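Local coordinates for protein nicotinate-nucleotide diphosphorylase (Carboxylating) (Streptococcus pyogenes GA06023, PDB 5HUO) that catalyses the formation of nicotinate mononucleotide, carbon dioxide and diphosphate from quinolinate and phosphoribosyl diphosphate, a step in NAD biosynthesis, at residues Met195-Asp198 with Asn199-Ala202; His186-Asn189 with Leu190-Ile194; Asn134-Gln137 with His138-Ile142. All coordinates share one frame; numbering follows the deposited sequence.

Contact 1 (Met195-Asp198 with Asn199-Ala202); sequences MLKD and NHIA
The imidazole of His-200 carries the backbone carbonyl of Met-195 over one face, with CE1 4.0 Å from Met-195 O, while Lys-197 O lies at its edge in the ring plane. Lys-197 N reaches the ring obliquely and donates to ND1 of His-200 at 3.1 Å. This hydrogen bond is tilted, its donor standing 37° out of the ring plane. His-200 CG sits anti to its carbonyl carbon (chi1 -65°), which turns the ring back from the helix onto the end of strand 194-196. Lys-197 runs alongside the ring, its CB 3.7 Å from ND1 of His-200, then bends near its tip to form a salt bridge with Glu-227. On the hydrocarbon side, Leu-196 CD2 meets His-200 CB at 4.1 Å, the two side chains crossing at about a right angle. At the head of helix 198-204, Asn-199 N gives a weak bond to Asp-198 OD1 at 3.0 Å. Ser-56 of the second subunit packs on His-200. Because ND1 accepts from the backbone, a neutral ring would carry its proton on NE2, and the bond joins the strand end to the first turn of the helix in this alpha/beta barrel domain.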
# COMPACT_ATOMS: atom_id res chain seq x y z
N MET A 195 29.07 4.07 10.83
CA MET A 195 29.65 3.57 12.05
C MET A 195 30.42 2.29 11.79
O MET A 195 29.88 1.28 11.40
CB MET A 195 28.63 3.38 13.16
CG MET A 195 29.32 3.22 14.52
SD MET A 195 28.20 2.94 15.90
CE MET A 195 27.06 4.34 15.72
N LEU A 196 31.72 2.38 12.05
CA LEU A 196 32.66 1.29 11.84
C LEU A 196 32.80 0.62 13.17
O LEU A 196 33.37 1.16 14.10
CB LEU A 196 34.01 1.78 11.34
CG LEU A 196 33.91 2.51 10.01
CD1 LEU A 196 35.19 3.31 9.78
CD2 LEU A 196 33.63 1.60 8.84
N LYS A 197 32.25 -0.57 13.22
CA LYS A 197 32.18 -1.40 14.42
C LYS A 197 33.39 -2.38 14.51
O LYS A 197 34.30 -2.37 13.69
CB LYS A 197 30.82 -2.13 14.46
CG LYS A 197 29.63 -1.26 14.05
CD LYS A 197 28.31 -1.97 14.31
CE LYS A 197 27.11 -1.01 14.29
NZ LYS A 197 26.83 -0.36 15.61
N ASP A 198 33.40 -3.16 15.59
CA ASP A 198 34.41 -4.24 15.82
C ASP A 198 35.00 -4.98 14.56
O ASP A 198 36.21 -4.97 14.28
CB ASP A 198 33.78 -5.25 16.83
CG ASP A 198 32.27 -5.67 16.49
OD1 ASP A 198 31.62 -5.21 15.51
OD2 ASP A 198 31.72 -6.50 17.25
N ASN A 199 34.10 -5.61 13.80
CA ASN A 199 34.48 -6.41 12.60
C ASN A 199 35.00 -5.63 11.39
O ASN A 199 35.84 -6.09 10.68
CB ASN A 199 33.34 -7.37 12.20
CG ASN A 199 31.96 -6.73 12.22
OD1 ASN A 199 31.81 -5.53 12.45
ND2 ASN A 199 30.95 -7.53 12.01
N HIS A 200 34.44 -4.44 11.18
CA HIS A 200 34.83 -3.56 10.07
C HIS A 200 36.32 -3.24 10.10
O HIS A 200 37.02 -3.30 9.09
CB HIS A 200 34.01 -2.25 10.10
CG HIS A 200 32.53 -2.41 9.87
ND1 HIS A 200 31.61 -2.49 10.90
CD2 HIS A 200 31.79 -2.48 8.73
CE1 HIS A 200 30.39 -2.60 10.41
NE2 HIS A 200 30.46 -2.61 9.09
N ILE A 201 36.83 -2.93 11.28
CA ILE A 201 38.30 -2.67 11.41
C ILE A 201 39.17 -3.88 11.03
O ILE A 201 40.22 -3.75 10.38
CB ILE A 201 38.68 -2.23 12.82
CG1 ILE A 201 38.08 -0.88 13.11
CG2 ILE A 201 40.20 -2.17 12.95
CD1 ILE A 201 37.53 -0.79 14.51
N ALA A 202 38.73 -5.04 11.50
CA ALA A 202 39.43 -6.31 11.25
C ALA A 202 39.50 -6.65 9.76
O ALA A 202 40.51 -7.12 9.26
CB ALA A 202 38.75 -7.43 12.01

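Contact 2 (His186-Asn189 with Leu190-Ile194). With SO4 (sulfate ion), chain J.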
# COMPACT_ATOMS: atom_id res chain seq x y z
N HIS A 186 20.72 9.64 18.14
CA HIS A 186 21.84 9.16 17.35
C HIS A 186 21.31 9.04 15.92
O HIS A 186 20.15 9.29 15.65
CB HIS A 186 22.30 7.81 17.92
CG HIS A 186 23.75 7.54 17.73
ND1 HIS A 186 24.35 7.57 16.49
CD2 HIS A 186 24.73 7.28 18.62
CE1 HIS A 186 25.65 7.37 16.63
NE2 HIS A 186 25.91 7.20 17.91
N ARG A 187 22.11 8.55 14.99
CA ARG A 187 21.60 8.23 13.65
C ARG A 187 20.37 7.39 13.68
O ARG A 187 20.20 6.48 14.54
CB ARG A 187 22.66 7.54 12.82
CG ARG A 187 23.03 6.15 13.28
CD ARG A 187 24.12 5.56 12.42
NE ARG A 187 24.44 4.20 12.85
CZ ARG A 187 24.96 3.26 12.08
NH1 ARG A 187 25.24 3.52 10.81
NH2 ARG A 187 25.21 2.06 12.56
N PHE A 188 19.46 7.74 12.81
CA PHE A 188 18.23 7.05 12.63
C PHE A 188 18.36 5.69 11.98
O PHE A 188 17.45 4.87 11.98
CB PHE A 188 17.40 7.83 11.63
CG PHE A 188 15.95 7.51 11.67
CD1 PHE A 188 15.15 7.97 12.68
CD2 PHE A 188 15.41 6.65 10.74
CE1 PHE A 188 13.82 7.62 12.72
CE2 PHE A 188 14.10 6.23 10.80
CZ PHE A 188 13.29 6.74 11.78
N ASN A 189 19.47 5.49 11.31
CA ASN A 189 19.54 4.57 10.19
C ASN A 189 20.90 4.08 9.89
O ASN A 189 21.85 4.72 10.23
CB ASN A 189 19.17 5.38 8.97
CG ASN A 189 18.08 4.79 8.26
OD1 ASN A 189 17.75 3.67 8.53
ND2 ASN A 189 17.46 5.51 7.37
N LEU A 190 20.97 3.04 9.08
CA LEU A 190 22.26 2.64 8.47
C LEU A 190 22.68 3.56 7.32
O LEU A 190 23.83 3.58 6.97
CB LEU A 190 22.23 1.21 7.95
CG LEU A 190 22.14 0.16 9.06
CD1 LEU A 190 21.89 -1.22 8.49
CD2 LEU A 190 23.39 0.17 9.92
N SER A 191 21.73 4.32 6.81
CA SER A 191 21.95 5.29 5.73
C SER A 191 22.36 6.68 6.20
O SER A 191 22.87 7.44 5.48
CB SER A 191 20.68 5.40 4.88
OG SER A 191 20.35 4.18 4.26
N ASP A 192 22.09 7.00 7.44
CA ASP A 192 22.31 8.35 8.03
C ASP A 192 23.74 8.74 8.19
O ASP A 192 24.11 9.88 8.08
CB ASP A 192 21.74 8.36 9.46
CG ASP A 192 20.44 9.00 9.55
OD1 ASP A 192 19.97 9.62 8.55
OD2 ASP A 192 19.87 8.95 10.67
N ALA A 193 24.52 7.78 8.64
CA ALA A 193 25.86 8.05 9.10
C ALA A 193 26.61 6.78 9.10
O ALA A 193 26.04 5.71 9.11
CB ALA A 193 25.85 8.64 10.52
N ILE A 194 27.90 6.89 9.19
CA ILE A 194 28.75 5.71 9.11
C ILE A 194 29.20 5.34 10.50
O ILE A 194 29.65 6.21 11.26
CB ILE A 194 29.94 5.96 8.19
CG1 ILE A 194 29.43 5.97 6.76
CG2 ILE A 194 31.03 4.90 8.43
CD1 ILE A 194 30.51 6.08 5.72
S SO4 J . 23.78 2.43 16.49
O1 SO4 J . 24.52 2.69 17.76
O2 SO4 J . 22.81 3.52 16.25
O3 SO4 J . 24.62 2.34 15.29
O4 SO4 J . 23.14 1.12 16.67
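An anion site built on the loop between helix 171-180 and strand 194-196 of the alpha/beta barrel brings Arg-187 against Ala-193 and Leu-190. Residues 190-192 of this loop have helical backbone angles, and the turn brings Ala-193 back beside the arginine. The first torsion of Arg-187 sets CG between the backbone N and the carbonyl carbon (chi1 68°), after which the chain runs extended to the guanidinium. All three guanidinium nitrogens are then engaged. NE and NH2 of Arg-187 both donate to O3 of a sulfate ion, at 3.1 and 2.8 Å, and O3 lies at the guanidinium edge, in its plane. NH1 of Arg-187 gives its hydrogen bond to Ala-193 O at 2.9 Å, approaching from above the carbonyl plane; this second grip should limit rotation of the group. The sulfate probably comes from the crystallisation liquor, but its placement is consistent with a pocket for a phosphate or carboxylate. Arg-164 lies close by, and sulfate O2 stands above the His-186 ring, offset toward its rim. That imidazole is itself oriented: ND1 of His-186 accepts from Arg-187 N at 2.9 Å in the ring plane, and NE2 pairs with Glu-269. Farther round the turn, the Asp-192 carboxylate lies toward Lys-222 of the third subunit, though its oxygen OD2 is less surely placed, and Ser-191 OG bonds to Glu-53 O of the second. Asp-192 CB lies 3.6 Å from Arg-187 CB, and the methyl CD2 of Leu-190 approaches the guanidinium obliquely, 3.7 Å from NH2 of Arg-187.

Contact 3 (Asn134-Gln137 with His138-Ile142); sequences NFLQ and HLSGI
Leu-136 and Ser-140 meet through a carbonyl: Ser-140 N donates to Leu-136 O at 2.9 Å, and Ser-140 OG stands 3.0 Å from the same Leu-136 O. The hydroxyl lies over this turn because OG is anti to the carbonyl carbon of Ser-140 (chi1 -69°). Its single proton also has Ala-80 O within reach, so the choice between the two acceptors is not settled; either would serve a buried hydroxyl. One residue back, Leu-139 N bonds to Phe-135 O at 3.0 Å, while the branch carbon of the same leucine, CG, rests 3.4 Å from Phe-135 O. His-138 N completes a longer bond to Asn-134 O at 3.2 Å. The histidine touches this carbonyl with CB, 3.3 Å from Asn-134 O, while its imidazole leads away from the turn. Gly-141 N closes the set on Gln-137 O at 3.0 Å.

In the next shell, polar side chains find partners within the helix and beyond it. The imidazole of His-138 reaches helix 171-180 through NE2, which bonds to Glu-174. Asn-134 has both amide atoms engaged: OD1 accepts from Arg-130, one turn back in the same helix, and ND2 donates to Arg-164 O of the second subunit. Phe-135 packs on helix 35-49, whereas Leu-136 and Ser-140 face Phe-304 of the antiparallel sheet. Farther along, Ile-142 turns to helix 171-180. The regular bonds from each N-H to the carbonyl four residues back identify an alpha-helix, here the middle of the long helix 122-153, which by these contacts runs between the part holding helix 35-49 and strand 304-311 and the alpha/beta barrel with its helix 171-180.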
# COMPACT_ATOMS: atom_id res chain seq x y z
N ASN A 134 -2.30 3.20 24.14
CA ASN A 134 -1.13 2.39 23.82
C ASN A 134 0.01 3.25 23.29
O ASN A 134 1.15 3.09 23.71
CB ASN A 134 -1.47 1.28 22.83
CG ASN A 134 -2.23 0.12 23.47
OD1 ASN A 134 -2.39 0.07 24.68
ND2 ASN A 134 -2.68 -0.83 22.68
N PHE A 135 -0.30 4.20 22.41
CA PHE A 135 0.75 5.12 21.94
C PHE A 135 1.24 5.96 23.10
O PHE A 135 2.40 5.97 23.40
CB PHE A 135 0.28 6.00 20.80
CG PHE A 135 0.37 5.35 19.45
CD1 PHE A 135 1.55 5.27 18.79
CD2 PHE A 135 -0.77 4.76 18.85
CE1 PHE A 135 1.64 4.62 17.58
CE2 PHE A 135 -0.69 4.13 17.62
CZ PHE A 135 0.53 4.07 16.99
N LEU A 136 0.33 6.62 23.77
CA LEU A 136 0.66 7.56 24.86
C LEU A 136 1.44 6.91 25.99
O LEU A 136 2.43 7.45 26.47
CB LEU A 136 -0.57 8.18 25.42
CG LEU A 136 -0.31 9.33 26.39
CD1 LEU A 136 0.15 10.57 25.66
CD2 LEU A 136 -1.56 9.63 27.20
N GLN A 137 1.04 5.73 26.37
CA GLN A 137 1.70 5.01 27.47
C GLN A 137 3.10 4.67 27.08
O GLN A 137 4.03 4.83 27.86
CB GLN A 137 0.94 3.77 27.84
CG GLN A 137 -0.27 4.10 28.70
CD GLN A 137 -1.06 2.91 29.09
OE1 GLN A 137 -0.80 1.79 28.60
NE2 GLN A 137 -2.08 3.11 29.89
N HIS A 138 3.26 4.21 25.87
CA HIS A 138 4.59 3.71 25.39
C HIS A 138 5.60 4.87 25.29
O HIS A 138 6.74 4.77 25.78
CB HIS A 138 4.41 3.03 24.02
CG HIS A 138 5.67 2.52 23.41
ND1 HIS A 138 6.30 1.39 23.85
CD2 HIS A 138 6.41 2.96 22.36
CE1 HIS A 138 7.39 1.15 23.12
NE2 HIS A 138 7.48 2.10 22.20
N LEU A 139 5.16 5.96 24.66
CA LEU A 139 6.02 7.07 24.43
C LEU A 139 6.33 7.78 25.78
O LEU A 139 7.46 8.24 26.00
CB LEU A 139 5.42 8.03 23.40
CG LEU A 139 5.21 7.40 22.04
CD1 LEU A 139 4.67 8.42 21.07
CD2 LEU A 139 6.47 6.87 21.45
N SER A 140 5.33 7.92 26.64
CA SER A 140 5.57 8.58 27.92
C SER A 140 6.53 7.77 28.81
O SER A 140 7.32 8.27 29.56
CB SER A 140 4.24 8.84 28.63
OG SER A 140 3.47 9.84 27.93
N GLY A 141 6.44 6.47 28.64
CA GLY A 141 7.35 5.51 29.31
C GLY A 141 8.78 5.72 28.93
O GLY A 141 9.66 5.78 29.79
N ILE A 142 9.00 5.91 27.63
CA ILE A 142 10.35 6.17 27.12
C ILE A 142 10.86 7.52 27.58
O ILE A 142 12.02 7.66 27.99
CB ILE A 142 10.38 6.06 25.59
CG1 ILE A 142 10.24 4.59 25.19
CG2 ILE A 142 11.67 6.63 25.01
CD1 ILE A 142 9.97 4.38 23.71

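From the N terminus, contact 3 comes first and closes successive turns within helix 122-153. Contact 2 follows, folding the loop that leads into strand 194-196, and contact 1 turns that strand into helix 198-204. The three lie in series, so none nests in or crosses another. Contacts 2 and 1 are joined side by side: Met-195 CE packs 3.5 Å from His-186 CE1, and Lys-197 also touches Arg-187. Together they lie at the entry to and exit from strand 194-196 of the barrel's parallel sheet. Contact 3 stands apart, its centre about 24 Å from that of contact 2 and 34 Å from that of contact 1. All three touch the second subunit.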